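PDB 6JF1: lipoprotein from Streptococcus pneumoniae serotype 4, which probably serves as the zinc-binding, membrane-attached substrate-binding protein that captures L-methionine for an ABC-type importer. Local coordinates for residues A[143-146]-A[147-151]; A[190-193]-A[194-198]. One frame throughout, in Å; residues are numbered along the deposited sequence.

Contact 1 (143-146 with 147-151) comes first along the chain, on helix 141-153; contact 2 (190-193 with 194-198) follows in the loop between strands 180-184 and 198-201. Their centres are about 17 Å apart and their nearest atoms about 7 Å, so they do not touch. The mixed sheet that contains strands 111-117, 134-138, 180-184 and 198-201 links them: Ala147 and Leu150 of contact 1 pack on strand 198-201, into which contact 2 runs at Ala198, and both contacts also reach strands 111-117 and 134-138. Contact 1 lies on a helix packed on this sheet and supplies residues to the methionine pocket and a zinc site, whereas contact 2 is a structural turn leading back into the sheet.

Contact 1: residues A[143-146]-A[147-151]; sequences NESR and ALYLL. With ZN (zinc ion), chain H; ZN (zinc ion), chain G; MET (methionine), chain B.
The ring of Tyr149 lies beside Ser145, one helical turn earlier: Ser145 OG stands 3.4 Å from Tyr149 CE2, while the carbonyl O of Ser145 approaches the ring obliquely. Both hydroxyls are used beyond the helix, Ser145 OG with Ala167 N and Tyr149 OH with Ala165 O, so the pair ties this flank to the loop between strands 158-159 and 172-174. The other flat group, the Arg146 guanidinium, meets the bound methionine at its edge, close to its plane; NH1 of Arg146 donates to the ligand O at 2.9 Å. The bond is somewhat bent (146°). Arg146 reaches this far because its CG lies anti to the backbone N (chi1 -168°) and the chain beyond is fully extended. Asn143 brings ND2 to 3.5 Å from the ligand SD. A salt bridge from Arg146 NE to Glu220 and a cation-pi contact with Trp229 should restrain the guanidinium, while Asp140, His84 and Asn202 hold the Asn143 amide. On another side of the helix, the extended Glu144 runs alongside Leu148, with Glu144 CG 4.2 Å from Leu148 CD1. Glu144 OE2 binds one zinc ion and OE1 a second, each at 2.1 Å; OE1 is also 2.7 Å from the first, so the carboxylate bridges the pair asymmetrically. One water bridges both zincs; the Glu183 carboxylate shares the zinc bound by OE2, and the backbone O of Asn139 the one bound by OE1. Ala147 N bonds to Asn143 O, Leu148 N to Glu144 O and Leu150 N to Arg146 O, while the Tyr149 N to Ser145 O bond is 2.9 Å long and nearly straight (172°). These i to i+4 bonds make a regular alpha-helix that packs Ala147 and Leu150 on the sheet and supplies Asn143 and Arg146 to the ligand pocket of this methionine-binding NlpA-family protein.

Contact 2: residues A[190-193]-A[194-198]; sequences ARSL and SSVDA
Ser192 and Val196 meet across the turn with the hydroxyl of one against a methyl of the other: Ser192 OG lies 3.8 Å from Val196 CG2. That methyl also sits 3.5 Å from the carbonyl O of Ser192, so the valine packs against both the side chain and the backbone of the serine. With its OG between the backbone N and the carbonyl carbon (chi1 75°), Ser192 turns the hydroxyl back to bond Thr189 O, while its carbonyl O accepts from Ser195 N at 2.8 Å. This bond is fairly straight at hydrogen (163°), but the donor stands above the carbonyl plane. Leu193 extends the apolar side of the turn. Leu193 CD2 comes to 4.5 Å from Val196 CG2, a loose contact. The same Leu193 CD2 lies 4.0 Å from Ala198 C. Residues 190-193 keep helical backbone angles without regular helical bonding, and the Ser192-Ser195 bond closes a beta-turn, after which the chain opens into strand 198-201. Around this turn Leu193 packs on Tyr113, Leu116 and Ala199, bringing the connection down on the sheet that also holds strands 111-117 and 134-138. Ser194 repeats the reach of Ser192 back to the carbonyl three residues earlier: its OG, in the same rotameric position (chi1 57°), gives a weak 3.3 Å hydrogen bond to Arg191 O. Ser194 and Arg191 are both exposed, and the guanidinium of Arg191 forms a salt bridge with Glu208. At the far end, Ala198 pairs through its backbone with Ala136 in strand 134-138.

Contact 1: residues A[143-146]-A[147-151]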
loop_
_atom_site.group_PDB
_atom_site.type_symbol
_atom_site.label_atom_id
_atom_site.label_comp_id
_atom_site.label_asym_id
_atom_site.label_seq_id
_atom_site.Cartn_x
_atom_site.Cartn_y
_atom_site.Cartn_z
ATOM N N ASN A 143 8.633 -1.884 2.509
ATOM C CA ASN A 143 8.155 -0.517 2.763
ATOM C C ASN A 143 9.090 0.186 3.765
ATOM O O ASN A 143 9.275 1.391 3.702
ATOM C CB ASN A 143 6.680 -0.504 3.197
ATOM C CG ASN A 143 5.794 -0.907 2.038
ATOM O OD1 ASN A 143 5.733 -0.204 1.026
ATOM N ND2 ASN A 143 5.145 -2.050 2.160
ATOM N N GLU A 144 9.716 -0.568 4.653
ATOM C CA GLU A 144 10.785 0.003 5.485
ATOM C C GLU A 144 11.919 0.570 4.607
ATOM O O GLU A 144 12.365 1.731 4.777
ATOM C CB GLU A 144 11.339 -1.076 6.417
ATOM C CG GLU A 144 12.398 -0.539 7.351
ATOM C CD GLU A 144 12.909 -1.637 8.286
ATOM O OE1 GLU A 144 12.184 -2.613 8.541
ATOM O OE2 GLU A 144 14.060 -1.537 8.711
ATOM N N SER A 145 12.405 -0.260 3.693
ATOM C CA SER A 145 13.441 0.126 2.747
ATOM C C SER A 145 13.014 1.371 1.957
ATOM O O SER A 145 13.776 2.340 1.803
ATOM C CB SER A 145 13.760 -1.020 1.800
ATOM O OG SER A 145 14.799 -0.643 0.915
ATOM N N ARG A 146 11.799 1.316 1.431
ATOM C CA ARG A 146 11.241 2.385 0.623
ATOM C C ARG A 146 11.243 3.693 1.418
ATOM O O ARG A 146 11.607 4.739 0.881
ATOM C CB ARG A 146 9.788 2.013 0.302
ATOM C CG ARG A 146 9.163 2.883 -0.774
ATOM C CD ARG A 146 7.705 2.495 -0.872
ATOM N NE ARG A 146 7.061 3.101 -2.041
ATOM C CZ ARG A 146 5.773 2.905 -2.326
ATOM N NH1 ARG A 146 5.033 2.158 -1.517
ATOM N NH2 ARG A 146 5.243 3.465 -3.402
ATOM N N ALA A 147 10.825 3.634 2.693
ATOM C CA ALA A 147 10.774 4.802 3.516
ATOM C C ALA A 147 12.199 5.364 3.729
ATOM O O ALA A 147 12.392 6.568 3.748
ATOM C CB ALA A 147 10.121 4.438 4.832
ATOM N N LEU A 148 13.169 4.486 3.960
ATOM C CA LEU A 148 14.549 4.905 4.228
ATOM C C LEU A 148 15.181 5.560 2.992
ATOM O O LEU A 148 15.856 6.607 3.112
ATOM C CB LEU A 148 15.361 3.694 4.700
ATOM C CG LEU A 148 14.976 3.225 6.099
ATOM C CD1 LEU A 148 15.668 1.923 6.445
ATOM C CD2 LEU A 148 15.289 4.303 7.124
ATOM N N TYR A 149 14.981 4.967 1.814
ATOM C CA TYR A 149 15.477 5.659 0.630
ATOM C C TYR A 149 14.798 7.030 0.464
ATOM O O TYR A 149 15.423 7.973 -0.027
ATOM C CB TYR A 149 15.309 4.792 -0.614
ATOM C CG TYR A 149 16.344 3.710 -0.749
ATOM C CD1 TYR A 149 17.655 4.022 -1.111
ATOM C CD2 TYR A 149 16.016 2.372 -0.569
ATOM C CE1 TYR A 149 18.619 3.034 -1.276
ATOM C CE2 TYR A 149 16.969 1.375 -0.715
ATOM C CZ TYR A 149 18.270 1.708 -1.069
ATOM O OH TYR A 149 19.195 0.726 -1.253
ATOM N N LEU A 150 13.527 7.122 0.841
ATOM C CA LEU A 150 12.771 8.379 0.818
ATOM C C LEU A 150 13.415 9.404 1.757
ATOM O O LEU A 150 13.561 10.590 1.400
ATOM C CB LEU A 150 11.318 8.151 1.259
ATOM C CG LEU A 150 10.429 9.390 1.103
ATOM C CD1 LEU A 150 9.949 9.502 -0.327
ATOM C CD2 LEU A 150 9.243 9.383 2.042
ATOM N N LEU A 151 13.756 8.960 2.965
ATOM C CA LEU A 151 14.345 9.868 3.927
ATOM C C LEU A 151 15.714 10.316 3.381
ATOM O O LEU A 151 16.093 11.466 3.553
ATOM C CB LEU A 151 14.486 9.171 5.288
ATOM C CG LEU A 151 13.201 8.887 6.072
ATOM C CD1 LEU A 151 13.564 8.489 7.512
ATOM C CD2 LEU A 151 12.276 10.111 6.069
HETATM ZN ZN ZN H . 14.172 -2.700 10.430
HETATM ZN ZN ZN G . 11.519 -4.086 9.944
HETATM N N MET B . -0.904 0.321 -1.619
HETATM C CA MET B . 0.434 0.218 -0.921
HETATM C C MET B . 1.414 1.146 -1.640
HETATM O O MET B . 2.222 1.828 -0.979
HETATM C CB MET B . 0.977 -1.219 -0.981
HETATM C CG MET B . 2.120 -1.468 0.027
HETATM S SD MET B . 2.720 -3.179 -0.086
HETATM C CE MET B . 1.497 -4.049 0.908
HETATM O OXT MET B . 1.343 1.253 -2.898
HETATM O O HOH W 1 13.897 -4.578 9.984
HETATM O O HOH W 2 12.324 -5.044 8.370
#

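Contact 2: residues A[190-193]-A[194-198]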
loop_
_atom_site.group_PDB
_atom_site.type_symbol
_atom_site.label_atom_id
_atom_site.label_comp_id
_atom_site.label_asym_id
_atom_site.label_seq_id
_atom_site.Cartn_x
_atom_site.Cartn_y
_atom_site.Cartn_z
ATOM N N ALA A 190 0.495 6.305 10.333
ATOM C CA ALA A 190 -0.310 7.513 10.237
ATOM C C ALA A 190 -0.893 7.862 11.611
ATOM O O ALA A 190 -1.010 9.026 11.939
ATOM C CB ALA A 190 -1.431 7.314 9.267
ATOM N N ARG A 191 -1.255 6.855 12.393
ATOM C CA ARG A 191 -1.805 7.101 13.731
ATOM C C ARG A 191 -0.722 7.666 14.662
ATOM O O ARG A 191 -1.032 8.294 15.676
ATOM C CB ARG A 191 -2.389 5.802 14.289
ATOM C CG ARG A 191 -3.710 5.447 13.617
ATOM C CD ARG A 191 -4.399 4.275 14.261
ATOM N NE ARG A 191 -5.720 4.032 13.691
ATOM C CZ ARG A 191 -6.468 2.994 14.080
ATOM N NH1 ARG A 191 -6.008 2.220 15.050
ATOM N NH2 ARG A 191 -7.641 2.725 13.515
ATOM N N SER A 192 0.546 7.461 14.323
ATOM C CA SER A 192 1.641 7.873 15.229
ATOM C C SER A 192 1.891 9.383 15.108
ATOM O O SER A 192 2.645 9.931 15.878
ATOM C CB SER A 192 2.900 7.090 14.942
ATOM O OG SER A 192 3.527 7.569 13.741
ATOM N N LEU A 193 1.252 10.051 14.154
ATOM C CA LEU A 193 1.609 11.428 13.791
ATOM C C LEU A 193 1.228 12.430 14.895
ATOM O O LEU A 193 1.749 13.540 14.965
ATOM C CB LEU A 193 0.907 11.774 12.480
ATOM C CG LEU A 193 1.611 11.242 11.235
ATOM C CD1 LEU A 193 0.738 11.445 10.016
ATOM C CD2 LEU A 193 2.961 11.921 11.056
ATOM N N SER A 194 0.321 12.012 15.748
ATOM C CA SER A 194 -0.053 12.775 16.898
ATOM C C SER A 194 1.119 12.835 17.885
ATOM O O SER A 194 1.165 13.726 18.724
ATOM C CB SER A 194 -1.264 12.152 17.528
ATOM O OG SER A 194 -0.990 10.783 17.850
ATOM N N SER A 195 2.088 11.925 17.799
ATOM C CA SER A 195 3.144 11.960 18.820
ATOM C C SER A 195 4.566 11.786 18.251
ATOM O O SER A 195 5.490 11.412 18.995
ATOM C CB SER A 195 2.844 10.969 19.910
ATOM O OG SER A 195 3.216 9.662 19.500
ATOM N N VAL A 196 4.779 12.004 16.954
ATOM C CA VAL A 196 6.144 12.002 16.428
ATOM C C VAL A 196 6.321 13.272 15.599
ATOM O O VAL A 196 5.370 14.024 15.403
ATOM C CB VAL A 196 6.505 10.721 15.641
ATOM C CG1 VAL A 196 6.357 9.474 16.496
ATOM C CG2 VAL A 196 5.720 10.572 14.335
ATOM N N ASP A 197 7.523 13.468 15.083
ATOM C CA ASP A 197 7.842 14.671 14.323
ATOM C C ASP A 197 7.395 14.556 12.854
ATOM O O ASP A 197 6.968 15.551 12.234
ATOM C CB ASP A 197 9.317 15.044 14.554
ATOM C CG ASP A 197 9.527 15.453 16.001
ATOM O OD1 ASP A 197 8.916 16.479 16.392
ATOM O OD2 ASP A 197 10.202 14.695 16.756
ATOM N N ALA A 198 7.548 13.355 12.295
ATOM C CA ALA A 198 7.148 13.032 10.924
ATOM C C ALA A 198 6.963 11.511 10.836
ATOM O O ALA A 198 7.447 10.795 11.715
ATOM C CB ALA A 198 8.175 13.535 9.917
#